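Local structure of putative cathepsin d (Ixodes ricinus, 5N7Q) at residues Tyr79-Val84 / Val111-Leu116; Lys211-Leu217 / Ser242-Tyr246; Leu264-Val270 / Leu281-Val287. The protein probably cleaves internal peptide bonds of proteins as an aspartic endopeptidase of the pepsin family, and binds the inhibitor pepstatin A. One frame throughout, in Å; residues are numbered along the deposited sequence. Where two conformers were deposited one is given.

Interaction 1 of 3, residues Tyr79-Val84 / Val111-Leu116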
ATOM      1  N   TYR A  79       9.230   6.341  -6.652  1.00  9.26           N
ATOM      2  CA  TYR A  79       8.793   5.245  -5.801  1.00  8.73           C
ATOM      3  C   TYR A  79       9.843   4.150  -5.735  1.00  9.24           C
ATOM      4  O   TYR A  79      10.795   4.128  -6.524  1.00  9.84           O
ATOM      5  CB  TYR A  79       7.531   4.626  -6.383  1.00  8.76           C
ATOM      6  CG  TYR A  79       6.370   5.588  -6.519  1.00  8.97           C
ATOM      7  CD1 TYR A  79       5.540   5.864  -5.463  1.00  8.69           C
ATOM      8  CD2 TYR A  79       6.102   6.209  -7.734  1.00  9.24           C
ATOM      9  CE1 TYR A  79       4.468   6.746  -5.590  1.00  8.81           C
ATOM     10  CE2 TYR A  79       5.062   7.102  -7.872  1.00  9.39           C
ATOM     11  CZ  TYR A  79       4.231   7.355  -6.831  1.00  9.22           C
ATOM     12  OH  TYR A  79       3.212   8.252  -7.029  1.00 10.04           O
ATOM     13  N   GLY A  80       9.676   3.231  -4.797  1.00  9.09           N
ATOM     14  CA  GLY A  80      10.546   2.065  -4.773  1.00  9.89           C
ATOM     15  C   GLY A  80      10.540   1.290  -6.067  1.00 10.56           C
ATOM     16  O   GLY A  80      11.593   0.790  -6.476  1.00 10.72           O
ATOM     17  N   SER A  81       9.395   1.225  -6.746  1.00 10.43           N
ATOM     18  CA  SER A  81       9.203   0.377  -7.943  1.00 10.90           C
ATOM     19  C   SER A  81       8.938   1.119  -9.239  1.00 10.96           C
ATOM     20  O   SER A  81       8.543   0.522 -10.248  1.00 11.76           O
ATOM     21  CB  SER A  81       8.047  -0.592  -7.662  1.00 11.88           C
ATOM     22  OG  SER A  81       8.463  -1.451  -6.647  1.00 13.57           O
ATOM     23  N   GLY A  82       9.126   2.433  -9.236  1.00 10.32           N
ATOM     24  CA  GLY A  82       8.928   3.176 -10.456  1.00 10.42           C
ATOM     25  C   GLY A  82       9.039   4.675 -10.266  1.00 10.64           C
ATOM     26  O   GLY A  82       9.409   5.164  -9.205  1.00  9.79           O
ATOM     27  N   ASN A  83       8.718   5.408 -11.322  0.50 11.15           N
ATOM     28  CA  ASN A  83       8.666   6.851 -11.219  0.50 12.09           C
ATOM     29  C   ASN A  83       7.737   7.449 -12.223  0.50 11.50           C
ATOM     30  O   ASN A  83       7.358   6.818 -13.212  0.50 10.83           O
ATOM     31  CB  ASN A  83      10.015   7.441 -11.486  0.50 12.95           C
ATOM     32  CG  ASN A  83      10.406   7.241 -12.895  0.50 13.83           C
ATOM     33  OD1 ASN A  83      10.415   8.171 -13.711  0.50 15.23           O
ATOM     34  ND2 ASN A  83      10.674   6.010 -13.218  0.50 13.99           N
ATOM     35  N   VAL A  84       7.390   8.700 -11.947  1.00 10.68           N
ATOM     36  CA  VAL A  84       6.398   9.421 -12.744  1.00 11.38           C
ATOM     37  C   VAL A  84       6.761  10.895 -12.818  1.00 10.65           C
ATOM     38  O   VAL A  84       7.296  11.475 -11.870  1.00 11.05           O
ATOM     39  CB  VAL A  84       4.945   9.175 -12.214  1.00 11.70           C
ATOM     40  CG1 VAL A  84       4.782   9.666 -10.797  1.00 13.31           C
ATOM     41  CG2 VAL A  84       3.892   9.754 -13.151  1.00 12.44           C
ATOM     42  N   VAL A 111       6.637   7.743 -17.498  1.00 12.09           N
ATOM     43  CA  VAL A 111       6.514   6.750 -16.444  1.00 12.08           C
ATOM     44  C   VAL A 111       7.659   5.779 -16.640  1.00 11.74           C
ATOM     45  O   VAL A 111       7.991   5.401 -17.776  1.00 13.24           O
ATOM     46  CB  VAL A 111       5.136   6.043 -16.472  1.00 12.20           C
ATOM     47  CG1 VAL A 111       5.068   4.895 -15.469  1.00 12.84           C
ATOM     48  CG2 VAL A 111       4.021   7.053 -16.185  1.00 12.72           C
ATOM     49  N   GLY A 112       8.258   5.373 -15.525  1.00 10.64           N
ATOM     50  CA  GLY A 112       9.250   4.328 -15.555  1.00 10.58           C
ATOM     51  C   GLY A 112       8.981   3.254 -14.517  1.00 10.75           C
ATOM     52  O   GLY A 112       8.289   3.481 -13.525  1.00 10.51           O
ATOM     53  N   GLY A 113       9.539   2.073 -14.771  1.00 10.83           N
ATOM     54  CA  GLY A 113       9.422   0.943 -13.862  1.00 11.51           C
ATOM     55  C   GLY A 113       8.378  -0.029 -14.393  1.00 11.85           C
ATOM     56  O   GLY A 113       7.223   0.333 -14.565  1.00 10.95           O
ATOM     57  N   GLU A 114       8.786  -1.274 -14.620  1.00 12.94           N
ATOM     58  CA  GLU A 114       7.873  -2.312 -15.117  1.00 15.62           C
ATOM     59  C   GLU A 114       6.625  -2.473 -14.261  1.00 14.49           C
ATOM     60  O   GLU A 114       5.548  -2.730 -14.802  1.00 13.63           O
ATOM     61  CB  GLU A 114       8.614  -3.659 -15.258  1.00 18.42           C
ATOM     62  CG  GLU A 114       7.869  -4.725 -16.065  1.00 22.77           C
ATOM     63  CD  GLU A 114       6.947  -5.605 -15.238  1.00 27.04           C
ATOM     64  OE1 GLU A 114       6.969  -5.505 -13.994  1.00 31.52           O
ATOM     65  OE2 GLU A 114       6.182  -6.403 -15.836  1.00 32.22           O
ATOM     66  N   SER A 115       6.760  -2.290 -12.945  1.00 14.11           N
ATOM     67  CA  SER A 115       5.643  -2.445 -12.019  1.00 14.32           C
ATOM     68  C   SER A 115       4.528  -1.456 -12.324  1.00 13.77           C
ATOM     69  O   SER A 115       3.374  -1.762 -12.084  1.00 15.65           O
ATOM     70  CB  SER A 115       6.106  -2.290 -10.575  1.00 15.30           C
ATOM     71  OG  SER A 115       7.112  -3.251 -10.259  1.00 17.64           O
ATOM     72  N   LEU A 116       4.884  -0.298 -12.881  1.00 12.43           N
ATOM     73  CA  LEU A 116       3.893   0.695 -13.289  1.00 12.27           C
ATOM     74  C   LEU A 116       3.514   0.521 -14.764  1.00 12.10           C
ATOM     75  O   LEU A 116       2.329   0.580 -15.135  1.00 11.78           O
ATOM     76  CB  LEU A 116       4.432   2.113 -13.049  1.00 11.76           C
ATOM     77  CG  LEU A 116       4.755   2.452 -11.591  1.00 12.03           C
ATOM     78  CD1 LEU A 116       5.218   3.891 -11.428  1.00 12.25           C
ATOM     79  CD2 LEU A 116       3.591   2.152 -10.641  1.00 11.90           C
TER
HETATM   80  O   HOH W   1       9.233  -1.900 -11.439  1.00 16.21           O

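Interaction 2 of 3, residues Lys211-Leu217 / Ser242-Tyr246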
ATOM      1  N   LYS A 211      14.581 -25.717  15.374  1.00 21.36           N
ATOM      2  CA  LYS A 211      15.847 -24.997  15.635  1.00 18.86           C
ATOM      3  C   LYS A 211      16.065 -24.884  17.160  1.00 16.85           C
ATOM      4  O   LYS A 211      15.131 -24.581  17.923  1.00 16.65           O
ATOM      5  CB  LYS A 211      15.813 -23.582  15.032  1.00 19.13           C
ATOM      6  CG  LYS A 211      15.587 -23.450  13.514  1.00 20.06           C
ATOM      7  CD  LYS A 211      16.870 -23.230  12.742  1.00 20.33           C
ATOM      8  CE  LYS A 211      16.596 -23.038  11.257  1.00 20.36           C
ATOM      9  NZ  LYS A 211      17.794 -22.563  10.526  1.00 21.27           N
ATOM     10  N   SER A 212      17.310 -25.080  17.613  1.00 14.25           N
ATOM     11  CA  SER A 212      17.616 -24.886  19.041  1.00 13.50           C
ATOM     12  C   SER A 212      17.376 -23.436  19.525  1.00 12.72           C
ATOM     13  O   SER A 212      16.942 -23.220  20.652  1.00 13.96           O
ATOM     14  CB  SER A 212      19.051 -25.340  19.391  1.00 13.44           C
ATOM     15  OG  SER A 212      20.045 -24.589  18.733  1.00 13.17           O
ATOM     16  N   ALA A 213      17.697 -22.460  18.663  1.00 11.95           N
ATOM     17  CA  ALA A 213      17.594 -21.030  19.002  1.00 11.27           C
ATOM     18  C   ALA A 213      16.421 -20.364  18.292  1.00 11.32           C
ATOM     19  O   ALA A 213      16.117 -20.741  17.166  1.00 11.32           O
ATOM     20  CB  ALA A 213      18.854 -20.306  18.611  1.00 10.89           C
ATOM     21  N   PRO A 214      15.796 -19.368  18.934  1.00 11.08           N
ATOM     22  CA  PRO A 214      14.928 -18.488  18.194  1.00 10.88           C
ATOM     23  C   PRO A 214      15.745 -17.514  17.348  1.00 11.47           C
ATOM     24  O   PRO A 214      16.956 -17.499  17.416  1.00 11.62           O
ATOM     25  CB  PRO A 214      14.204 -17.715  19.293  1.00 10.82           C
ATOM     26  CG  PRO A 214      15.256 -17.581  20.354  1.00 11.05           C
ATOM     27  CD  PRO A 214      16.042 -18.865  20.304  1.00 10.84           C
ATOM     28  N   GLU A 215      15.066 -16.671  16.571  1.00 10.84           N
ATOM     29  CA  GLU A 215      15.696 -15.605  15.821  1.00 11.66           C
ATOM     30  C   GLU A 215      15.028 -14.315  16.277  1.00 11.75           C
ATOM     31  O   GLU A 215      13.861 -14.086  15.973  1.00 11.50           O
ATOM     32  CB  GLU A 215      15.496 -15.848  14.322  1.00 13.16           C
ATOM     33  CG  GLU A 215      16.063 -14.789  13.399  1.00 15.15           C
ATOM     34  CD  GLU A 215      17.564 -14.711  13.377  1.00 17.25           C
ATOM     35  OE1 GLU A 215      18.249 -15.656  13.790  1.00 17.84           O
ATOM     36  OE2 GLU A 215      18.070 -13.669  12.906  1.00 21.11           O
ATOM     37  N   LEU A 216      15.779 -13.485  17.007  1.00 11.79           N
ATOM     38  CA  LEU A 216      15.254 -12.253  17.623  1.00 12.00           C
ATOM     39  C   LEU A 216      15.821 -11.039  16.902  1.00 12.77           C
ATOM     40  O   LEU A 216      17.031 -10.794  16.936  1.00 14.17           O
ATOM     41  CB  LEU A 216      15.564 -12.214  19.131  1.00 12.68           C
ATOM     42  CG  LEU A 216      15.137 -13.423  19.962  1.00 13.03           C
ATOM     43  CD1 LEU A 216      15.439 -13.216  21.448  1.00 13.89           C
ATOM     44  CD2 LEU A 216      13.668 -13.801  19.826  1.00 13.12           C
ATOM     45  N   LEU A 217      14.944 -10.285  16.235  1.00 12.02           N
ATOM     46  CA  LEU A 217      15.302  -9.149  15.438  1.00 11.49           C
ATOM     47  C   LEU A 217      14.591  -7.921  15.991  1.00 10.96           C
ATOM     48  O   LEU A 217      13.797  -8.038  16.936  1.00 11.23           O
ATOM     49  CB  LEU A 217      14.907  -9.415  13.989  1.00 12.01           C
ATOM     50  CG  LEU A 217      15.706 -10.599  13.418  1.00 13.15           C
ATOM     51  CD1 LEU A 217      15.051 -11.062  12.142  1.00 13.76           C
ATOM     52  CD2 LEU A 217      17.145 -10.207  13.190  1.00 13.01           C
ATOM     53  N   SER A 242      19.396 -12.011   7.893  1.00 10.08           N
ATOM     54  CA  SER A 242      19.400 -12.973   8.987  0.50 10.46           C
ATOM     55  C   SER A 242      18.080 -13.722   9.144  1.00 10.40           C
ATOM     56  O   SER A 242      18.070 -14.940   9.364  1.00 10.99           O
ATOM     57  CB  SER A 242      19.790 -12.305  10.296  0.50 10.94           C
ATOM     58  OG  SER A 242      21.082 -11.727  10.185  0.50 12.18           O
ATOM     59  N   LEU A 243      16.961 -13.004   9.029  1.00  9.99           N
ATOM     60  CA  LEU A 243      15.665 -13.663   9.084  1.00  9.42           C
ATOM     61  C   LEU A 243      15.555 -14.714   7.980  1.00  9.88           C
ATOM     62  O   LEU A 243      15.157 -15.839   8.239  1.00  9.44           O
ATOM     63  CB  LEU A 243      14.528 -12.642   8.986  1.00  9.89           C
ATOM     64  CG  LEU A 243      13.102 -13.185   9.016  1.00  9.91           C
ATOM     65  CD1 LEU A 243      12.834 -14.077  10.210  1.00 10.35           C
ATOM     66  CD2 LEU A 243      12.126 -12.019   9.003  1.00  9.70           C
ATOM     67  N   ASN A 244      15.887 -14.323   6.760  1.00  9.73           N
ATOM     68  CA  ASN A 244      15.878 -15.291   5.667  1.00 10.07           C
ATOM     69  C   ASN A 244      16.833 -16.461   5.858  1.00 10.42           C
ATOM     70  O   ASN A 244      16.458 -17.578   5.541  1.00 10.69           O
ATOM     71  CB  ASN A 244      16.065 -14.597   4.316  1.00 10.07           C
ATOM     72  CG  ASN A 244      14.772 -14.001   3.818  1.00 10.08           C
ATOM     73  OD1 ASN A 244      13.880 -14.754   3.393  1.00 10.72           O
ATOM     74  ND2 ASN A 244      14.617 -12.694   3.936  1.00 10.46           N
ATOM     75  N   GLN A 245      18.003 -16.219   6.437  1.00 10.09           N
ATOM     76  CA  GLN A 245      18.907 -17.326   6.787  1.00 10.25           C
ATOM     77  C   GLN A 245      18.242 -18.321   7.735  1.00 10.55           C
ATOM     78  O   GLN A 245      18.329 -19.545   7.514  1.00 11.36           O
ATOM     79  CB  GLN A 245      20.179 -16.781   7.421  1.00 10.31           C
ATOM     80  CG  GLN A 245      21.253 -17.868   7.493  1.00 10.38           C
ATOM     81  CD  GLN A 245      22.556 -17.317   7.992  1.00 10.87           C
ATOM     82  OE1 GLN A 245      22.951 -16.201   7.621  1.00 11.69           O
ATOM     83  NE2 GLN A 245      23.239 -18.080   8.833  1.00 11.69           N
ATOM     84  N   TYR A 246      17.552 -17.812   8.759  1.00  9.88           N
ATOM     85  CA  TYR A 246      16.835 -18.676   9.703  1.00  9.97           C
ATOM     86  C   TYR A 246      15.744 -19.480   8.998  1.00 10.36           C
ATOM     87  O   TYR A 246      15.486 -20.629   9.350  1.00 10.95           O
ATOM     88  CB  TYR A 246      16.214 -17.803  10.796  1.00 10.08           C
ATOM     89  CG  TYR A 246      15.639 -18.539  11.981  1.00 10.15           C
ATOM     90  CD1 TYR A 246      16.479 -19.073  12.959  1.00 10.06           C
ATOM     91  CD2 TYR A 246      14.265 -18.637  12.189  1.00  9.84           C
ATOM     92  CE1 TYR A 246      15.969 -19.711  14.069  1.00 10.28           C
ATOM     93  CE2 TYR A 246      13.744 -19.290  13.294  1.00 10.00           C
ATOM     94  CZ  TYR A 246      14.606 -19.804  14.274  1.00 10.09           C
ATOM     95  OH  TYR A 246      14.097 -20.446  15.395  1.00 11.31           O
TER
HETATM   96  O   HOH W   2      17.475 -22.430   7.878  1.00 24.16           O

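Interaction 3 of 3, residues Leu264-Val270 / Leu281-Val287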
ATOM      1  N   LEU A 264       7.785 -25.764   2.504  1.00 12.54           N
ATOM      2  CA  LEU A 264       7.064 -24.639   3.105  1.00 12.32           C
ATOM      3  C   LEU A 264       6.372 -25.016   4.411  1.00 12.04           C
ATOM      4  O   LEU A 264       6.252 -24.179   5.308  1.00 11.66           O
ATOM      5  CB  LEU A 264       6.025 -24.091   2.137  1.00 12.93           C
ATOM      6  CG  LEU A 264       6.561 -23.595   0.786  1.00 13.41           C
ATOM      7  CD1 LEU A 264       5.396 -23.113  -0.049  1.00 13.65           C
ATOM      8  CD2 LEU A 264       7.636 -22.523   0.854  1.00 13.43           C
ATOM      9  N   GLU A 265       5.919 -26.259   4.516  1.00 12.21           N
ATOM     10  CA  GLU A 265       5.157 -26.661   5.698  1.00 12.45           C
ATOM     11  C   GLU A 265       5.992 -26.746   6.980  1.00 12.28           C
ATOM     12  O   GLU A 265       5.438 -26.790   8.073  1.00 11.90           O
ATOM     13  CB  GLU A 265       4.435 -27.978   5.472  1.00 13.16           C
ATOM     14  CG  GLU A 265       3.385 -27.972   4.377  1.00 14.05           C
ATOM     15  CD  GLU A 265       2.318 -26.921   4.632  1.00 15.04           C
ATOM     16  OE1 GLU A 265       1.734 -26.890   5.743  1.00 14.50           O
ATOM     17  OE2 GLU A 265       2.076 -26.111   3.712  1.00 18.54           O
ATOM     18  N   SER A 266       7.316 -26.809   6.846  1.00 12.09           N
ATOM     19  CA  SER A 266       8.198 -26.805   7.999  1.00 12.21           C
ATOM     20  C   SER A 266       8.599 -25.397   8.466  1.00 12.14           C
ATOM     21  O   SER A 266       9.297 -25.268   9.455  1.00 13.89           O
ATOM     22  CB  SER A 266       9.446 -27.637   7.708  1.00 12.95           C
ATOM     23  OG  SER A 266       9.078 -29.014   7.562  1.00 13.38           O
ATOM     24  N   LEU A 267       8.186 -24.351   7.743  1.00 12.33           N
ATOM     25  CA  LEU A 267       8.591 -22.979   8.072  1.00 12.49           C
ATOM     26  C   LEU A 267       7.897 -22.463   9.332  1.00 11.99           C
ATOM     27  O   LEU A 267       6.733 -22.708   9.541  1.00 12.24           O
ATOM     28  CB  LEU A 267       8.284 -22.041   6.917  1.00 12.28           C
ATOM     29  CG  LEU A 267       9.083 -22.178   5.637  1.00 12.41           C
ATOM     30  CD1 LEU A 267       8.371 -21.437   4.518  1.00 12.57           C
ATOM     31  CD2 LEU A 267      10.483 -21.643   5.790  1.00 12.84           C
ATOM     32  N   PRO A 268       8.635 -21.794  10.206  1.00 11.89           N
ATOM     33  CA  PRO A 268       8.043 -21.230  11.416  1.00 12.48           C
ATOM     34  C   PRO A 268       7.271 -19.930  11.211  1.00 12.31           C
ATOM     35  O   PRO A 268       7.491 -19.202  10.238  1.00 11.35           O
ATOM     36  CB  PRO A 268       9.276 -20.973  12.291  1.00 13.15           C
ATOM     37  CG  PRO A 268      10.321 -20.613  11.305  1.00 13.22           C
ATOM     38  CD  PRO A 268      10.070 -21.464  10.093  1.00 12.76           C
ATOM     39  N   ASN A 269       6.377 -19.635  12.141  1.00 12.21           N
ATOM     40  CA  ASN A 269       5.722 -18.328  12.166  1.00 12.44           C
ATOM     41  C   ASN A 269       6.764 -17.225  12.394  1.00 12.27           C
ATOM     42  O   ASN A 269       7.827 -17.464  13.001  1.00 13.06           O
ATOM     43  CB  ASN A 269       4.625 -18.275  13.242  1.00 13.11           C
ATOM     44  CG  ASN A 269       3.461 -19.233  12.963  1.00 14.44           C
ATOM     45  OD1 ASN A 269       3.357 -19.827  11.905  1.00 13.30           O
ATOM     46  ND2 ASN A 269       2.585 -19.412  13.961  1.00 17.59           N
ATOM     47  N   VAL A 270       6.452 -16.020  11.916  1.00 12.07           N
ATOM     48  CA  VAL A 270       7.216 -14.802  12.204  1.00 11.58           C
ATOM     49  C   VAL A 270       6.271 -13.811  12.873  1.00 12.15           C
ATOM     50  O   VAL A 270       5.158 -13.610  12.412  1.00 12.91           O
ATOM     51  CB  VAL A 270       7.832 -14.211  10.931  1.00 12.00           C
ATOM     52  CG1 VAL A 270       8.540 -12.897  11.177  1.00 12.65           C
ATOM     53  CG2 VAL A 270       8.826 -15.191  10.304  1.00 11.64           C
ATOM     54  N   LEU A 281       2.521 -14.132  11.821  1.00  9.97           N
ATOM     55  CA  LEU A 281       2.344 -14.472  10.424  1.00  9.71           C
ATOM     56  C   LEU A 281       2.787 -15.921  10.243  1.00  9.47           C
ATOM     57  O   LEU A 281       3.914 -16.251  10.557  1.00 10.51           O
ATOM     58  CB  LEU A 281       3.228 -13.570   9.558  1.00  9.77           C
ATOM     59  CG  LEU A 281       2.945 -12.080   9.699  1.00 10.92           C
ATOM     60  CD1 LEU A 281       4.027 -11.301   8.989  1.00 11.45           C
ATOM     61  CD2 LEU A 281       1.599 -11.748   9.079  1.00 11.16           C
ATOM     62  N   ARG A 282       1.889 -16.752   9.729  1.00  9.20           N
ATOM     63  CA  ARG A 282       2.220 -18.122   9.328  1.00 10.40           C
ATOM     64  C   ARG A 282       2.916 -18.087   8.000  1.00 10.06           C
ATOM     65  O   ARG A 282       2.803 -17.104   7.241  1.00  9.96           O
ATOM     66  CB  ARG A 282       0.925 -18.918   9.180  1.00 11.72           C
ATOM     67  CG  ARG A 282       0.079 -19.004  10.448  1.00 13.16           C
ATOM     68  CD  ARG A 282      -1.365 -19.426  10.143  1.00 15.47           C
ATOM     69  NE  ARG A 282      -1.432 -20.618   9.322  1.00 15.98           N
ATOM     70  CZ  ARG A 282      -2.389 -20.941   8.440  1.00 15.92           C
ATOM     71  NH1 ARG A 282      -3.455 -20.166   8.230  1.00 15.70           N
ATOM     72  NH2 ARG A 282      -2.263 -22.069   7.752  1.00 16.35           N
ATOM     73  N   SER A 283       3.584 -19.183   7.632  1.00 11.15           N
ATOM     74  CA  SER A 283       4.187 -19.252   6.307  1.00 11.71           C
ATOM     75  C   SER A 283       3.120 -19.100   5.223  1.00 11.50           C
ATOM     76  O   SER A 283       3.392 -18.531   4.155  1.00 11.14           O
ATOM     77  CB  SER A 283       5.008 -20.529   6.135  1.00 12.66           C
ATOM     78  OG  SER A 283       4.154 -21.642   6.185  1.00 13.60           O
ATOM     79  N   LYS A 284       1.887 -19.516   5.526  1.00 11.51           N
ATOM     80  CA  LYS A 284       0.783 -19.306   4.576  1.00 12.01           C
ATOM     81  C   LYS A 284       0.562 -17.813   4.305  1.00 11.09           C
ATOM     82  O   LYS A 284       0.224 -17.423   3.174  1.00 11.95           O
ATOM     83  CB  LYS A 284      -0.520 -19.965   5.036  1.00 13.59           C
ATOM     84  CG  LYS A 284      -1.662 -19.843   4.016  1.00 15.37           C
ATOM     85  CD  LYS A 284      -2.724 -20.889   4.303  1.00 18.33           C
ATOM     86  CE  LYS A 284      -3.846 -20.919   3.271  1.00 20.30           C
ATOM     87  NZ  LYS A 284      -5.038 -21.628   3.822  1.00 21.92           N
ATOM     88  N   ASP A 285       0.801 -16.982   5.326  1.00 10.57           N
ATOM     89  CA  ASP A 285       0.687 -15.528   5.210  1.00  9.72           C
ATOM     90  C   ASP A 285       1.884 -14.899   4.488  1.00  9.61           C
ATOM     91  O   ASP A 285       1.711 -13.986   3.682  1.00  9.65           O
ATOM     92  CB  ASP A 285       0.570 -14.875   6.581  1.00  9.66           C
ATOM     93  CG  ASP A 285      -0.638 -15.355   7.369  1.00 10.39           C
ATOM     94  OD1 ASP A 285      -1.754 -15.388   6.809  1.00 11.43           O
ATOM     95  OD2 ASP A 285      -0.469 -15.695   8.567  1.00 11.34           O
ATOM     96  N   TYR A 286       3.107 -15.396   4.744  1.00  9.28           N
ATOM     97  CA  TYR A 286       4.292 -14.665   4.274  1.00  9.36           C
ATOM     98  C   TYR A 286       5.007 -15.208   3.053  1.00  9.95           C
ATOM     99  O   TYR A 286       5.896 -14.566   2.551  1.00 10.46           O
ATOM    100  CB  TYR A 286       5.273 -14.406   5.420  1.00  9.34           C
ATOM    101  CG  TYR A 286       6.002 -15.605   5.994  1.00  9.12           C
ATOM    102  CD1 TYR A 286       6.968 -16.301   5.265  1.00  9.27           C
ATOM    103  CD2 TYR A 286       5.783 -16.007   7.325  1.00  9.39           C
ATOM    104  CE1 TYR A 286       7.670 -17.354   5.830  1.00  9.23           C
ATOM    105  CE2 TYR A 286       6.495 -17.060   7.886  1.00  8.86           C
ATOM    106  CZ  TYR A 286       7.426 -17.729   7.118  1.00  9.26           C
ATOM    107  OH  TYR A 286       8.140 -18.778   7.681  1.00  9.50           O
ATOM    108  N   VAL A 287       4.591 -16.352   2.531  1.00 10.29           N
ATOM    109  CA  VAL A 287       5.159 -16.883   1.284  1.00 10.86           C
ATOM    110  C   VAL A 287       4.274 -16.472   0.128  1.00 11.21           C
ATOM    111  O   VAL A 287       3.080 -16.732   0.144  1.00 12.86           O
ATOM    112  CB  VAL A 287       5.317 -18.417   1.323  1.00 11.56           C
ATOM    113  CG1 VAL A 287       5.797 -18.965  -0.027  1.00 12.52           C
ATOM    114  CG2 VAL A 287       6.251 -18.819   2.449  1.00 11.47           C
TER
HETATM  115  O   HOH W   3       4.852 -23.579   7.715  1.00 18.74           O
HETATM  116  O   HOH W   4       4.272 -21.168   9.729  1.00 10.91           O

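Interaction 1 of 3, residues Tyr79-Val84 / Val111-Leu116
Asn83 and Gly112 form an antiparallel hydrogen-bonded pair, and Val84 and Val111 next to them form a non-hydrogen-bonded one. Asn83 N donates to Gly112 O at 3.0 Å, and Gly112 N donates back to Asn83 O at 2.9 Å. The pairing stops at Gly113, the N-cap of helix 114-117. Gly82 faces Gly113 there with their CA atoms 4.1 Å apart. Neither residue carries a side chain, so the backbones close up and Leu116 lies against Gly82. With CG anti to its carbonyl carbon (chi1 -61°), Leu116 sends CD1 against the backbone, 3.9 Å from Gly82 CA. Leu116 CD1 also meets the Tyr79 ring obliquely, 4.4 Å from Tyr79 CD2. Val84 and Val111 lie side by side and point the same way, with their CG2 methyls 4.1 Å apart. A water joins the turn to the first turn of the helix. It donates to Ser81 O at 2.8 Å and accepts from Ser115 N at 2.9 Å. Ser115 CB packs beside Ser81 O and CB. The polar ends of the turn look elsewhere: Tyr79 OH is hydrogen-bonded to Trp43 NE1, and Ser81 OG to the backbone of the bound peptide. Gly80 also bonds that peptide through its backbone. Tyr79 to Gly82 make up the tip of the hairpin of strands 69-79 and 82-95. This hairpin is the flap of pepsin-like proteases, which closes over the substrate cleft, and helix 114-117 lies against it.

Interaction 2 of 3, residues Lys211-Leu217 / Ser242-Tyr246
Tyr246 is the centre of this contact, its ring lying between Lys211 on one face and Glu215 on the other. Glu215 CB sits over the middle of the Tyr246 ring, 3.6 Å from its centroid and 11° off the normal, as a CH-pi contact. On the opposite face the Lys211 chain runs past in the reverse direction, with its CG 3.8 Å from Tyr246 CE1. Hydrogen bonds fix the ends of the tyrosine. Tyr246 OH donates to Ala213 O at 2.7 Å, in the carbonyl plane and on a lone pair. The same hydroxyl is hydrogen-bonded to Ser208 N, so it is gripped twice. Lys211 NZ makes a weak bond to Tyr246 O at 3.2 Å, and a water links it to Gln245 O. Its positive charge lies by carbonyls at the C-terminal end of helix 237-247, and would probably be favoured by the helix dipole. Apolar and van der Waals contacts complete the set. A bend at chi2 (68°) turns the Glu215 carboxylate along the helix, with OE2 3.4 Å from Ser242 CB. Leu217 CD1 touches Leu243 CB at 3.6 Å. The axes of the short segments, strand 215-217 and helix 242-246, run nearly antiparallel, 9.3 Å apart at closest approach. The strand is bonded to strand 198-206, whose Ser206 touches Tyr246. Asn244 ties the helix to Ser300 and Phe302 of strand 295-304.

Interaction 3 of 3, residues Leu264-Val270 / Leu281-Val287
Leu267 is a bump that enters a hollow formed by Ser283, Tyr286 and Val287. Its CB is 3.4 Å from Tyr286 OH and 3.7 Å from Ser283 CB. Its CD1 goes deeper and reaches Val287 CG2 at 4.0 Å. Val287 is forked between two leucines: CG2 takes Leu267, while CG1 meets Leu264 CD2 at 4.1 Å. On the other flank, Val270 CG2 lies obliquely against the Tyr286 ring, 3.8 Å from Tyr286 CE2. The ring thus fits between Leu267 and Val270. Tyr286 CG stands between its own N and carbonyl carbon (chi1 69°), which brings Ser283 CA over one ring face. At the far end Tyr286 OH donates to Pro268 O at 2.7 Å, in the carbonyl plane. At the start of the helix a water accepts from Ser283 N and lies 2.7 Å from Asn269 OD1. Arg282 is the N-cap, and its N donates to Asp285 OD2, one half of a capping box. Next to it, Val270 and Leu281 exchange two backbone hydrogen bonds as an antiparallel pair. That pair closes the base of the beta hairpin of strands 270-274 and 277-281. Leu264 and Val287 also rest on Cys298, which is disulfide-bonded to Cys261. The hairpin, short helix and disulfide belong to the C-terminal lobe of the pepsin fold.

Interactions 2 and 3 are neighbours, with centres about 13 Å apart. They touch through Leu243 CD1 and Val270 CG2 at 4.2 Å, and through Tyr246 CE2 and Pro268 CG, also at 4.2 Å. Helix 237-247 therefore lies against both the strand 215-217 region and the loop before strand 270-274. Interaction 1 stands apart, its nearest atoms about 17 Å from interaction 2 and about 16 Å from interaction 3. It is the one at the cleft: the Tyr79 side chain is about 4 Å from that of Asp36 and about 8 Å from that of Asp227, the two predicted catalytic residues. The other two lie away from that site, in the C-terminal lobe.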